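PDB 2O57: putative sarcosine dimethylglycine methyltransferase from Galdieria sulphuraria, which probably transfers methyl groups from S-adenosylmethionine to sarcosine or dimethylglycine. Local coordinates for residues 91-96 and 118-123; 109-114 and 139-144; 150-155 and 176-181; 159-164 and 186-191. All blocks are in the same frame, centred on the assembly; numbering follows the deposited sequence.

Interaction 1. Residues 91-96 and 118-123; sequences AGYGGA and NKRNEE
Tyr-93 and Asn-121 bring the two backbones together, their CA atoms 4.6 Å apart, where the glycine-rich turn 91-96 meets the side of helix 115-128. Ala-91 to Gly-94 form a type II' beta turn, closed by the bond from Gly-94 N to Ala-91 O; Gly-94 then takes the N-cap position of helix 95-104. Gly-92 has a positive phi (62°), and at Gly-94 a CB would collide with Asn-121 OD1 and with the carbonyl before it. Asn-121 turns its CG anti to its backbone N (chi1 -167°), which brings the amide alongside the turn. Asn-121 OD1 lies 3.4 Å from Gly-94 CA, while Asn-121 ND2 donates to a water 2.8 Å away. The same water gives its two protons to Gly-92 O, at 2.7 Å, and to Asn-118 OD1. Asn-121 CA also makes a CA-H...O contact with Tyr-93 O, at 3.4 Å. Farther out, the Tyr-93 ring and the Arg-120 guanidinium lie side by side with planes only 5° apart; Arg-120 NH1 is 3.1 Å from Tyr-93 OH, at an angle too poor for a hydrogen bond, and Arg-120 CD is 3.7 Å from Tyr-93 CE1. Phe-37 meets both, by a cation-pi contact with Arg-120 and ring to ring with Tyr-93. The glycines fit a Rossmann-type pattern, consistent with the cofactor turn of such methyltransferases. Between these two segments the polar link runs through the shared water, while direct bonds to the turn come from outside them, as from Asp-44 and Arg-98.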
loop_
_atom_site.group_PDB
_atom_site.type_symbol
_atom_site.label_atom_id
_atom_site.label_comp_id
_atom_site.label_asym_id
_atom_site.label_seq_id
_atom_site.Cartn_x
_atom_site.Cartn_y
_atom_site.Cartn_z
ATOM N N ALA A 91 5.054 -7.769 20.062
ATOM C CA ALA A 91 4.752 -9.087 19.520
ATOM C C ALA A 91 3.449 -9.788 20.005
ATOM O O ALA A 91 3.038 -10.788 19.432
ATOM C CB ALA A 91 5.972 -9.983 19.749
ATOM N N GLY A 92 2.847 -9.303 21.090
ATOM C CA GLY A 92 1.608 -9.874 21.642
ATOM C C GLY A 92 1.867 -11.303 22.054
ATOM O O GLY A 92 2.832 -11.579 22.766
ATOM N N TYR A 93 1.024 -12.214 21.592
ATOM C CA TYR A 93 1.159 -13.626 21.891
ATOM C C TYR A 93 2.120 -14.362 20.987
ATOM O O TYR A 93 2.322 -15.572 21.165
ATOM C CB TYR A 93 -0.198 -14.344 21.895
ATOM C CG TYR A 93 -1.135 -13.813 22.961
ATOM C CD1 TYR A 93 -0.927 -14.128 24.309
ATOM C CD2 TYR A 93 -2.211 -12.971 22.627
ATOM C CE1 TYR A 93 -1.769 -13.624 25.309
ATOM C CE2 TYR A 93 -3.072 -12.450 23.630
ATOM C CZ TYR A 93 -2.846 -12.804 24.966
ATOM O OH TYR A 93 -3.648 -12.346 25.984
ATOM N N GLY A 94 2.704 -13.644 20.027
ATOM C CA GLY A 94 3.777 -14.191 19.214
ATOM C C GLY A 94 3.288 -14.791 17.912
ATOM O O GLY A 94 4.020 -15.505 17.252
ATOM N N GLY A 95 2.047 -14.487 17.540
ATOM C CA GLY A 95 1.444 -15.074 16.357
ATOM C C GLY A 95 2.233 -14.799 15.080
ATOM O O GLY A 95 2.464 -15.728 14.286
ATOM N N ALA A 96 2.607 -13.526 14.871
ATOM C CA ALA A 96 3.387 -13.118 13.693
ATOM C C ALA A 96 4.726 -13.800 13.698
ATOM O O ALA A 96 5.211 -14.167 12.644
ATOM C CB ALA A 96 3.605 -11.633 13.683
ATOM N N ASN A 118 3.843 -12.361 27.253
ATOM C CA ASN A 118 5.161 -12.961 27.045
ATOM C C ASN A 118 5.241 -14.386 27.547
ATOM O O ASN A 118 5.828 -15.258 26.891
ATOM C CB ASN A 118 6.233 -12.136 27.747
ATOM C CG ASN A 118 6.404 -10.773 27.119
ATOM O OD1 ASN A 118 5.959 -10.543 25.977
ATOM N ND2 ASN A 118 7.022 -9.839 27.864
ATOM N N LYS A 119 4.666 -14.631 28.716
ATOM C CA LYS A 119 4.690 -15.993 29.240
ATOM C C LYS A 119 3.898 -16.953 28.342
ATOM O O LYS A 119 4.373 -18.070 28.042
ATOM C CB LYS A 119 4.214 -16.040 30.687
ATOM C CG LYS A 119 5.145 -15.300 31.662
ATOM C CD LYS A 119 6.576 -15.926 31.725
ATOM C CE LYS A 119 7.252 -15.713 33.083
ATOM N NZ LYS A 119 7.743 -14.311 33.399
ATOM N N ARG A 120 2.715 -16.526 27.884
ATOM C CA ARG A 120 1.911 -17.367 26.961
ATOM C C ARG A 120 2.606 -17.605 25.652
ATOM O O ARG A 120 2.538 -18.706 25.127
ATOM C CB ARG A 120 0.516 -16.780 26.685
ATOM C CG ARG A 120 -0.368 -16.908 27.832
ATOM C CD ARG A 120 -1.798 -16.666 27.499
ATOM N NE ARG A 120 -2.450 -16.348 28.748
ATOM C CZ ARG A 120 -3.460 -15.502 28.893
ATOM N NH1 ARG A 120 -3.963 -14.860 27.847
ATOM N NH2 ARG A 120 -3.946 -15.286 30.110
ATOM N N ASN A 121 3.200 -16.537 25.086
ATOM C CA ASN A 121 4.055 -16.600 23.896
ATOM C C ASN A 121 5.123 -17.729 24.012
ATOM O O ASN A 121 5.183 -18.626 23.164
ATOM C CB ASN A 121 4.705 -15.217 23.662
ATOM C CG ASN A 121 5.357 -15.093 22.286
ATOM O OD1 ASN A 121 5.458 -16.089 21.543
ATOM N ND2 ASN A 121 5.856 -13.877 21.954
ATOM N N GLU A 122 5.929 -17.698 25.071
ATOM C CA GLU A 122 6.940 -18.750 25.303
ATOM C C GLU A 122 6.275 -20.144 25.341
ATOM O O GLU A 122 6.808 -21.083 24.780
ATOM C CB GLU A 122 7.727 -18.507 26.604
ATOM C CG GLU A 122 8.584 -17.248 26.594
ATOM C CD GLU A 122 9.331 -17.008 27.912
ATOM O OE1 GLU A 122 8.704 -16.990 28.994
ATOM O OE2 GLU A 122 10.551 -16.823 27.851
ATOM N N GLU A 123 5.124 -20.248 26.008
ATOM C CA GLU A 123 4.405 -21.531 26.142
ATOM C C GLU A 123 4.022 -22.054 24.758
ATOM O O GLU A 123 4.302 -23.230 24.434
ATOM C CB GLU A 123 3.154 -21.408 27.036
ATOM C CG GLU A 123 3.470 -21.265 28.541
ATOM C CD GLU A 123 2.273 -20.819 29.455
ATOM O OE1 GLU A 123 1.168 -20.513 28.941
ATOM O OE2 GLU A 123 2.473 -20.753 30.703
HETATM O O HOH W 1 5.479 -11.513 23.434
#

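Interaction 2. Residues 109-114 and 139-144; sequences DCLNIA and GSFLEI
Leu-111 packs over Gly-139 where two parallel strands of the Rossmann-type sheet, 107-112 and 134-138, run out into their loops. One backbone bond joins the segments here: Gly-139 N donates to Asn-112 O over 3.3 Å, the donor standing 59° out of the carbonyl plane. Leu-111 CG stands anti to the backbone N (chi1 -172°), which sends the branch toward segment 139-144. There the two methyls divide the work: CD1 rests on the glycine backbone, 3.6 Å from Gly-139 N, and CD2 reaches past it to Ser-140 O and to Ile-144, whose CG1 is 4.1 Å away. Phe-141 stands farther off, its CD1 4.4 Å from Leu-111 CD2, with Leu-111 O near the plane of the ring at its edge. An alanine at Leu-111 would probably open a gap beside Gly-139 and Ile-144 and take away the methyl next to Phe-141 CD1. Ile-113 closes the outer side, its CD1 lying 3.5 Å from Gly-139 O. Gly-139 has a phi of 162°, and a CB there would come tight against Leu-111 CD1 and press on the carbonyl O of the residue before.

Around these contacts, Asn-112 points its side chain away from the loop, with ND2 on Gln-117 and OD1 taking the N-H of Gly-92. Ile-144 is held from outside by Glu-172, which accepts from its N. Ser-140 begins a type I turn that ends at Glu-143, and an ST turn fixes the start of the loop: Leu-142 N donates to Ser-140 OG at 3.0 Å.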
loop_
_atom_site.group_PDB
_atom_site.type_symbol
_atom_site.label_atom_id
_atom_site.label_comp_id
_atom_site.label_asym_id
_atom_site.label_seq_id
_atom_site.Cartn_x
_atom_site.Cartn_y
_atom_site.Cartn_z
ATOM N N ASP A 109 13.224 -12.376 17.591
ATOM C CA ASP A 109 13.162 -11.973 18.996
ATOM C C ASP A 109 11.910 -11.112 19.155
ATOM O O ASP A 109 11.748 -10.120 18.439
ATOM C CB ASP A 109 14.376 -11.154 19.401
ATOM C CG ASP A 109 15.666 -11.962 19.388
ATOM O OD1 ASP A 109 15.630 -13.198 19.494
ATOM O OD2 ASP A 109 16.722 -11.348 19.308
ATOM N N CYS A 110 11.063 -11.465 20.127
ATOM C CA CYS A 110 9.853 -10.700 20.402
ATOM C C CYS A 110 10.151 -9.752 21.552
ATOM O O CYS A 110 10.768 -10.165 22.558
ATOM C CB CYS A 110 8.693 -11.650 20.770
ATOM S SG CYS A 110 8.173 -12.755 19.494
ATOM N N LEU A 111 9.754 -8.488 21.410
ATOM C CA LEU A 111 9.837 -7.531 22.508
ATOM C C LEU A 111 8.439 -7.083 22.835
ATOM O O LEU A 111 7.712 -6.614 21.954
ATOM C CB LEU A 111 10.727 -6.328 22.180
ATOM C CG LEU A 111 11.002 -5.380 23.356
ATOM C CD1 LEU A 111 11.851 -6.072 24.409
ATOM C CD2 LEU A 111 11.746 -4.143 22.814
ATOM N N ASN A 112 8.042 -7.237 24.092
ATOM C CA ASN A 112 6.667 -6.951 24.438
ATOM C C ASN A 112 6.608 -6.509 25.901
ATOM O O ASN A 112 7.352 -7.052 26.736
ATOM C CB ASN A 112 5.842 -8.223 24.215
ATOM C CG ASN A 112 4.358 -7.976 24.116
ATOM O OD1 ASN A 112 3.893 -7.215 23.258
ATOM N ND2 ASN A 112 3.582 -8.699 24.922
ATOM N N ILE A 113 5.720 -5.562 26.189
ATOM C CA ILE A 113 5.614 -4.963 27.515
ATOM C C ILE A 113 4.707 -5.749 28.461
ATOM O O ILE A 113 4.752 -5.522 29.648
ATOM C CB ILE A 113 5.175 -3.446 27.449
ATOM C CG1 ILE A 113 5.559 -2.677 28.719
ATOM C CG2 ILE A 113 3.671 -3.284 27.133
ATOM C CD1 ILE A 113 7.088 -2.441 28.924
ATOM N N ALA A 114 3.886 -6.655 27.939
ATOM C CA ALA A 114 2.888 -7.329 28.764
ATOM C C ALA A 114 3.409 -8.693 29.198
ATOM O O ALA A 114 3.512 -9.610 28.386
ATOM C CB ALA A 114 1.566 -7.431 28.004
ATOM N N GLY A 139 10.216 -5.699 27.569
ATOM C CA GLY A 139 10.784 -4.371 27.566
ATOM C C GLY A 139 10.038 -3.357 26.724
ATOM O O GLY A 139 8.914 -3.610 26.237
ATOM N N SER A 140 10.702 -2.210 26.572
ATOM C CA SER A 140 10.133 -1.004 25.992
ATOM C C SER A 140 10.823 -0.699 24.663
ATOM O O SER A 140 12.025 -0.932 24.548
ATOM C CB SER A 140 10.402 0.128 26.977
ATOM O OG SER A 140 10.205 1.389 26.380
ATOM N N PHE A 141 10.075 -0.142 23.688
ATOM C CA PHE A 141 10.657 0.306 22.410
ATOM C C PHE A 141 11.574 1.506 22.605
ATOM O O PHE A 141 12.342 1.825 21.699
ATOM C CB PHE A 141 9.603 0.780 21.389
ATOM C CG PHE A 141 8.456 -0.158 21.164
ATOM C CD1 PHE A 141 8.487 -1.480 21.615
ATOM C CD2 PHE A 141 7.336 0.297 20.454
ATOM C CE1 PHE A 141 7.419 -2.340 21.381
ATOM C CE2 PHE A 141 6.260 -0.544 20.217
ATOM C CZ PHE A 141 6.291 -1.874 20.689
ATOM N N LEU A 142 11.462 2.182 23.758
ATOM C CA LEU A 142 12.320 3.332 24.071
ATOM C C LEU A 142 13.703 2.864 24.544
ATOM O O LEU A 142 14.657 3.627 24.535
ATOM C CB LEU A 142 11.650 4.236 25.109
ATOM C CG LEU A 142 10.246 4.720 24.737
ATOM C CD1 LEU A 142 9.626 5.639 25.818
ATOM C CD2 LEU A 142 10.271 5.423 23.395
ATOM N N GLU A 143 13.805 1.586 24.916
ATOM C CA GLU A 143 15.056 1.025 25.374
ATOM C C GLU A 143 15.153 -0.450 24.973
ATOM O O GLU A 143 15.059 -1.367 25.809
ATOM C CB GLU A 143 15.160 1.193 26.894
ATOM C CG GLU A 143 16.585 1.330 27.407
ATOM C CD GLU A 143 16.644 1.553 28.916
ATOM O OE1 GLU A 143 17.197 0.660 29.619
ATOM O OE2 GLU A 143 16.112 2.594 29.406
ATOM N N ILE A 144 15.340 -0.678 23.682
ATOM C CA ILE A 144 15.364 -2.040 23.174
ATOM C C ILE A 144 16.577 -2.726 23.812
ATOM O O ILE A 144 17.701 -2.230 23.679
ATOM C CB ILE A 144 15.390 -2.083 21.629
ATOM C CG1 ILE A 144 14.162 -1.324 21.046
ATOM C CG2 ILE A 144 15.468 -3.523 21.161
ATOM C CD1 ILE A 144 14.134 -1.235 19.465
#

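Interaction 3. Residues 150-155 and 176-181; sequences SYDFIW and VLKPRG
Tyr-151 and Leu-177 form a parallel bridge in the first part of strand 151-157 of the Rossmann-type sheet, beside the chain that leaves helix 166-176. The carbonyl of Val-176, the last residue of that helix, accepts twice: from Tyr-151 N at 2.9 Å, nearly along the C=O axis, and from Ser-150 N at 2.8 Å, above the carbonyl plane. In return Lys-178 N donates to Tyr-151 O over 2.9 Å in an almost straight bond, with an angle of 174° at the hydrogen. A salt bridge flanks this pairing. Lys-178 and Asp-152 run side by side in the same direction, and Lys-178 NZ meets Asp-152 OD1 at 2.8 Å on the syn side, 29° out of the carboxylate plane; the other oxygen, OD2, accepts from Lys-85 N, so both oxygens of the carboxylate are engaged.

On the inner side the contact is apolar. Ile-154 holds CD1 anti to CA (chi2 171°), which extends it to 3.7 Å from Leu-177 CG and 3.9 Å from Val-176 CG2; the Val-176 methyl also touches the Tyr-151 ring at CD2. Leu-177 CD2 packs at the corner of the chain near Asp-152, 3.6 Å from Tyr-151 O. Gly-181, which ends the type II turn begun at Lys-178, sits 3.2 Å by its CA from Asp-152 O; a CB there would run into Leu-177 CD2.

Beyond the bridge, strand 151-157 goes on between strands 85-89 and 181-190: Phe-153 and Trp-155 make backbone hydrogen bonds with Leu-87, and Ile-154 with Val-182 and Ala-184, while the indole of Trp-155 lies against helices 59-76 and 95-104.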
loop_
_atom_site.group_PDB
_atom_site.type_symbol
_atom_site.label_atom_id
_atom_site.label_comp_id
_atom_site.label_asym_id
_atom_site.label_seq_id
_atom_site.Cartn_x
_atom_site.Cartn_y
_atom_site.Cartn_z
ATOM N N SER A 150 22.030 -5.327 15.385
ATOM C CA SER A 150 21.691 -6.725 15.672
ATOM C C SER A 150 20.758 -7.391 14.647
ATOM O O SER A 150 20.851 -8.599 14.438
ATOM C CB SER A 150 21.008 -6.835 17.061
ATOM O OG SER A 150 21.971 -6.804 18.106
ATOM N N TYR A 151 19.858 -6.613 14.028
ATOM C CA TYR A 151 18.783 -7.207 13.243
ATOM C C TYR A 151 18.828 -7.013 11.743
ATOM O O TYR A 151 19.050 -5.922 11.250
ATOM C CB TYR A 151 17.412 -6.778 13.821
ATOM C CG TYR A 151 17.245 -7.277 15.246
ATOM C CD1 TYR A 151 16.953 -8.614 15.494
ATOM C CD2 TYR A 151 17.442 -6.430 16.326
ATOM C CE1 TYR A 151 16.833 -9.103 16.776
ATOM C CE2 TYR A 151 17.330 -6.887 17.637
ATOM C CZ TYR A 151 17.035 -8.235 17.854
ATOM O OH TYR A 151 16.910 -8.720 19.138
ATOM N N ASP A 152 18.546 -8.080 11.016
ATOM C CA ASP A 152 18.313 -7.957 9.595
ATOM C C ASP A 152 17.023 -7.207 9.296
ATOM O O ASP A 152 16.933 -6.541 8.290
ATOM C CB ASP A 152 18.296 -9.336 8.974
ATOM C CG ASP A 152 19.609 -10.049 9.168
ATOM O OD1 ASP A 152 20.590 -9.532 8.605
ATOM O OD2 ASP A 152 19.669 -11.052 9.918
ATOM N N PHE A 153 16.028 -7.322 10.181
ATOM C CA PHE A 153 14.715 -6.715 9.961
ATOM C C PHE A 153 13.939 -6.537 11.271
ATOM O O PHE A 153 14.232 -7.182 12.297
ATOM C CB PHE A 153 13.870 -7.509 8.928
ATOM C CG PHE A 153 13.433 -8.867 9.405
ATOM C CD1 PHE A 153 12.195 -9.034 10.044
ATOM C CD2 PHE A 153 14.243 -10.000 9.196
ATOM C CE1 PHE A 153 11.788 -10.320 10.489
ATOM C CE2 PHE A 153 13.843 -11.278 9.625
ATOM C CZ PHE A 153 12.599 -11.429 10.272
ATOM N N ILE A 154 13.018 -5.583 11.230
ATOM C CA ILE A 154 12.057 -5.296 12.289
ATOM C C ILE A 154 10.634 -5.383 11.701
ATOM O O ILE A 154 10.346 -4.878 10.586
ATOM C CB ILE A 154 12.253 -3.899 12.932
ATOM C CG1 ILE A 154 13.596 -3.829 13.626
ATOM C CG2 ILE A 154 11.073 -3.552 13.930
ATOM C CD1 ILE A 154 14.014 -2.374 14.128
ATOM N N TRP A 155 9.745 -5.986 12.484
ATOM C CA TRP A 155 8.341 -6.147 12.135
ATOM C C TRP A 155 7.584 -5.556 13.298
ATOM O O TRP A 155 7.890 -5.884 14.476
ATOM C CB TRP A 155 8.056 -7.644 12.054
ATOM C CG TRP A 155 6.598 -8.121 11.909
ATOM C CD1 TRP A 155 5.659 -8.262 12.909
ATOM C CD2 TRP A 155 5.972 -8.583 10.706
ATOM N NE1 TRP A 155 4.485 -8.797 12.399
ATOM C CE2 TRP A 155 4.647 -8.998 11.049
ATOM C CE3 TRP A 155 6.402 -8.706 9.373
ATOM C CZ2 TRP A 155 3.746 -9.519 10.100
ATOM C CZ3 TRP A 155 5.505 -9.220 8.412
ATOM C CH2 TRP A 155 4.195 -9.646 8.796
ATOM N N VAL A 176 19.256 -0.539 16.365
ATOM C CA VAL A 176 19.347 -1.990 16.423
ATOM C C VAL A 176 19.335 -2.687 15.062
ATOM O O VAL A 176 19.634 -3.863 14.964
ATOM C CB VAL A 176 18.322 -2.609 17.401
ATOM C CG1 VAL A 176 18.517 -2.006 18.818
ATOM C CG2 VAL A 176 16.839 -2.478 16.878
ATOM N N LEU A 177 18.979 -1.956 14.013
ATOM C CA LEU A 177 19.024 -2.528 12.679
ATOM C C LEU A 177 20.445 -2.562 12.205
ATOM O O LEU A 177 21.229 -1.624 12.457
ATOM C CB LEU A 177 18.176 -1.726 11.679
ATOM C CG LEU A 177 16.688 -2.040 11.566
ATOM C CD1 LEU A 177 16.021 -0.974 10.674
ATOM C CD2 LEU A 177 16.486 -3.456 11.001
ATOM N N LYS A 178 20.783 -3.636 11.507
ATOM C CA LYS A 178 22.050 -3.655 10.767
ATOM C C LYS A 178 21.980 -2.652 9.626
ATOM O O LYS A 178 20.898 -2.297 9.168
ATOM C CB LYS A 178 22.333 -5.035 10.195
ATOM C CG LYS A 178 22.538 -6.149 11.234
ATOM C CD LYS A 178 23.124 -7.371 10.540
ATOM C CE LYS A 178 22.505 -8.656 11.051
ATOM N NZ LYS A 178 22.940 -9.791 10.145
ATOM N N PRO A 179 23.146 -2.206 9.126
ATOM C CA PRO A 179 23.136 -1.417 7.893
ATOM C C PRO A 179 22.352 -2.163 6.802
ATOM O O PRO A 179 22.497 -3.383 6.637
ATOM C CB PRO A 179 24.627 -1.334 7.527
ATOM C CG PRO A 179 25.331 -1.416 8.898
ATOM C CD PRO A 179 24.514 -2.424 9.654
ATOM N N ARG A 180 21.486 -1.436 6.107
ATOM C CA ARG A 180 20.642 -1.988 5.033
ATOM C C ARG A 180 19.570 -2.956 5.539
ATOM O O ARG A 180 18.862 -3.536 4.748
ATOM C CB ARG A 180 21.453 -2.577 3.879
ATOM C CG ARG A 180 22.466 -1.582 3.257
ATOM C CD ARG A 180 22.968 -2.050 1.862
ATOM N NE ARG A 180 21.860 -2.166 0.889
ATOM C CZ ARG A 180 21.214 -1.140 0.314
ATOM N NH1 ARG A 180 21.501 0.133 0.612
ATOM N NH2 ARG A 180 20.241 -1.387 -0.554
ATOM N N GLY A 181 19.451 -3.093 6.859
ATOM C CA GLY A 181 18.285 -3.742 7.463
ATOM C C GLY A 181 16.979 -3.058 7.115
ATOM O O GLY A 181 16.956 -1.863 6.812
#

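Interaction 4. Residues 159-164 and 186-191; sequences AFLHSP and TDPMKE
Asp-187 reaches from strand 181-190 to the backbone of Leu-161, and its carboxylate carries the polar half of the contact. Its chi1 of -145° lies away from the usual staggered values, and the carboxylate faces the backbone N-H of Leu-161 in the helix-like turn of residues 159-162. OD1 accepts from Leu-161 N at 2.8 Å through its syn lone pair, with a bent angle of 136° at the hydrogen. Asp-187 OD2 lies 3.4 Å from Phe-160 CB and takes a hydrogen bond from Tyr-217 OH of helix 214-223. A leucine in place of Asp-187 would probably leave Leu-161 N and the hydroxyl of Tyr-217 without their acceptor in this buried spot.

Leu-161 holds its CG anti to the backbone N (chi1 174°), which carries the branch toward the strand and across Pro-188 at about a right angle. There Leu-161 CD2 touches the proline ring at Pro-188 CG, 4.0 Å away, while CD1 stands 3.8 Å from Pro-188 O. Phe-160 instead keeps CG beside its own N; its ring leads away from the strand and meets Phe-170 edge to face. A water ties the start of the turn to the strand as well, accepting from Phe-160 N at 3.1 Å and donating to Thr-186 O at 2.9 Å. The bond from Ser-163 N to Phe-160 O follows on, spanning residues 160-163. Asp-158, just ahead of the turn, accepts at OD1 from Thr-186 OG1. Here two neighbouring parallel strands of the Rossmann-type sheet, 151-157 and 181-190, are joined past the end of the first, at the carboxyl edge where class I methyltransferases commonly place their active site.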
loop_
_atom_site.group_PDB
_atom_site.type_symbol
_atom_site.label_atom_id
_atom_site.label_comp_id
_atom_site.label_asym_id
_atom_site.label_seq_id
_atom_site.Cartn_x
_atom_site.Cartn_y
_atom_site.Cartn_z
ATOM N N ALA A 159 1.573 -1.430 16.884
ATOM C CA ALA A 159 2.138 -1.228 18.227
ATOM C C ALA A 159 2.568 0.212 18.516
ATOM O O ALA A 159 2.590 0.626 19.680
ATOM C CB ALA A 159 3.318 -2.155 18.417
ATOM N N PHE A 160 3.003 0.941 17.488
ATOM C CA PHE A 160 3.585 2.298 17.675
ATOM C C PHE A 160 2.495 3.285 18.134
ATOM O O PHE A 160 2.802 4.273 18.803
ATOM C CB PHE A 160 4.195 2.815 16.357
ATOM C CG PHE A 160 5.573 2.240 15.990
ATOM C CD1 PHE A 160 6.069 1.032 16.525
ATOM C CD2 PHE A 160 6.380 2.941 15.097
ATOM C CE1 PHE A 160 7.332 0.531 16.139
ATOM C CE2 PHE A 160 7.627 2.461 14.714
ATOM C CZ PHE A 160 8.111 1.241 15.246
ATOM N N LEU A 161 1.233 2.987 17.796
ATOM C CA LEU A 161 0.069 3.802 18.192
ATOM C C LEU A 161 0.150 4.281 19.651
ATOM O O LEU A 161 -0.100 5.457 19.934
ATOM C CB LEU A 161 -1.268 3.031 17.961
ATOM C CG LEU A 161 -2.592 3.666 18.451
ATOM C CD1 LEU A 161 -2.865 4.932 17.692
ATOM C CD2 LEU A 161 -3.770 2.730 18.268
ATOM N N HIS A 162 0.487 3.373 20.558
ATOM C CA HIS A 162 0.457 3.636 21.993
ATOM C C HIS A 162 1.748 4.229 22.562
ATOM O O HIS A 162 1.795 4.723 23.711
ATOM C CB HIS A 162 0.108 2.338 22.711
ATOM C CG HIS A 162 -1.140 1.692 22.189
ATOM N ND1 HIS A 162 -2.387 2.269 22.332
ATOM C CD2 HIS A 162 -1.332 0.541 21.502
ATOM C CE1 HIS A 162 -3.297 1.485 21.781
ATOM N NE2 HIS A 162 -2.682 0.434 21.262
ATOM N N SER A 163 2.800 4.199 21.756
ATOM C CA SER A 163 4.081 4.674 22.199
ATOM C C SER A 163 4.120 6.185 22.233
ATOM O O SER A 163 3.835 6.849 21.226
ATOM C CB SER A 163 5.162 4.162 21.261
ATOM O OG SER A 163 6.403 4.177 21.908
ATOM N N PRO A 164 4.435 6.753 23.409
ATOM C CA PRO A 164 4.832 8.138 23.298
ATOM C C PRO A 164 6.301 8.163 22.845
ATOM O O PRO A 164 6.919 7.095 22.614
ATOM C CB PRO A 164 4.656 8.686 24.721
ATOM C CG PRO A 164 4.833 7.476 25.633
ATOM C CD PRO A 164 4.475 6.242 24.796
ATOM N N THR A 186 3.014 -1.402 10.596
ATOM C CA THR A 186 1.634 -0.991 10.345
ATOM C C THR A 186 1.164 -0.245 11.608
ATOM O O THR A 186 1.673 -0.509 12.699
ATOM C CB THR A 186 0.632 -2.180 10.003
ATOM O OG1 THR A 186 0.367 -3.032 11.153
ATOM C CG2 THR A 186 1.033 -2.974 8.769
ATOM N N ASP A 187 0.235 0.700 11.464
ATOM C CA ASP A 187 -0.263 1.428 12.629
ATOM C C ASP A 187 -1.563 2.115 12.278
ATOM O O ASP A 187 -1.660 2.797 11.241
ATOM C CB ASP A 187 0.785 2.484 13.033
ATOM C CG ASP A 187 0.875 2.706 14.561
ATOM O OD1 ASP A 187 0.589 1.777 15.339
ATOM O OD2 ASP A 187 1.279 3.824 14.958
ATOM N N PRO A 188 -2.566 1.998 13.155
ATOM C CA PRO A 188 -3.675 2.938 13.003
ATOM C C PRO A 188 -3.096 4.338 13.183
ATOM O O PRO A 188 -2.155 4.538 14.000
ATOM C CB PRO A 188 -4.587 2.604 14.183
ATOM C CG PRO A 188 -4.231 1.145 14.572
ATOM C CD PRO A 188 -2.727 1.098 14.325
HETATM N N MSE A 189 -3.587 5.296 12.401
HETATM C CA MSE A 189 -3.013 6.645 12.405
HETATM C C MSE A 189 -4.025 7.712 12.031
HETATM O O MSE A 189 -5.150 7.385 11.684
HETATM C CB MSE A 189 -1.724 6.751 11.552
HETATM C CG MSE A 189 -1.599 5.978 10.270
HETATM SE SE MSE A 189 0.312 6.087 9.580
HETATM C CE MSE A 189 1.199 4.636 10.131
ATOM N N LYS A 190 -3.638 8.978 12.167
ATOM C CA LYS A 190 -4.402 10.065 11.603
ATOM C C LYS A 190 -3.864 10.348 10.195
ATOM O O LYS A 190 -2.692 10.047 9.870
ATOM C CB LYS A 190 -4.371 11.325 12.506
ATOM C CG LYS A 190 -3.002 12.051 12.598
ATOM C CD LYS A 190 -3.042 13.307 13.546
ATOM C CE LYS A 190 -1.974 14.318 13.133
ATOM N NZ LYS A 190 -1.774 15.407 14.153
ATOM N N GLU A 191 -4.739 10.878 9.342
ATOM C CA GLU A 191 -4.317 11.382 8.033
ATOM C C GLU A 191 -3.392 12.592 8.195
ATOM O O GLU A 191 -3.605 13.425 9.091
ATOM C CB GLU A 191 -5.554 11.753 7.200
ATOM C CG GLU A 191 -6.375 10.538 6.810
ATOM C CD GLU A 191 -5.893 9.929 5.513
ATOM O OE1 GLU A 191 -4.873 10.431 4.974
ATOM O OE2 GLU A 191 -6.536 8.978 5.026
HETATM O O HOH W 2 3.482 -0.679 14.939
#

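How the interactions relate
All four contacts belong to one Rossmann-type fold. Interactions 1, 3 and 4 are largely buried, whereas interaction 2 is partly open at Ile-113. Interactions 1 and 2 touch through Asn-112, whose side chain and carbonyl serve Gly-92 and Asn-118. Interaction 2 meets interaction 3 where Asp-109 bonds to Tyr-151 OH, and interaction 4 where Phe-141 packs on Ala-159 and Phe-160. Interactions 3 and 4 lie at opposite ends of the strand pair 151-157 and 181-190: 3 where the chain enters it, 4 past the exit of the first strand. Chemistry shifts accordingly: shared water in 1, leucine packing with one backbone bond in 2, strand pairing with a salt bridge in 3, a buried carboxylate in 4.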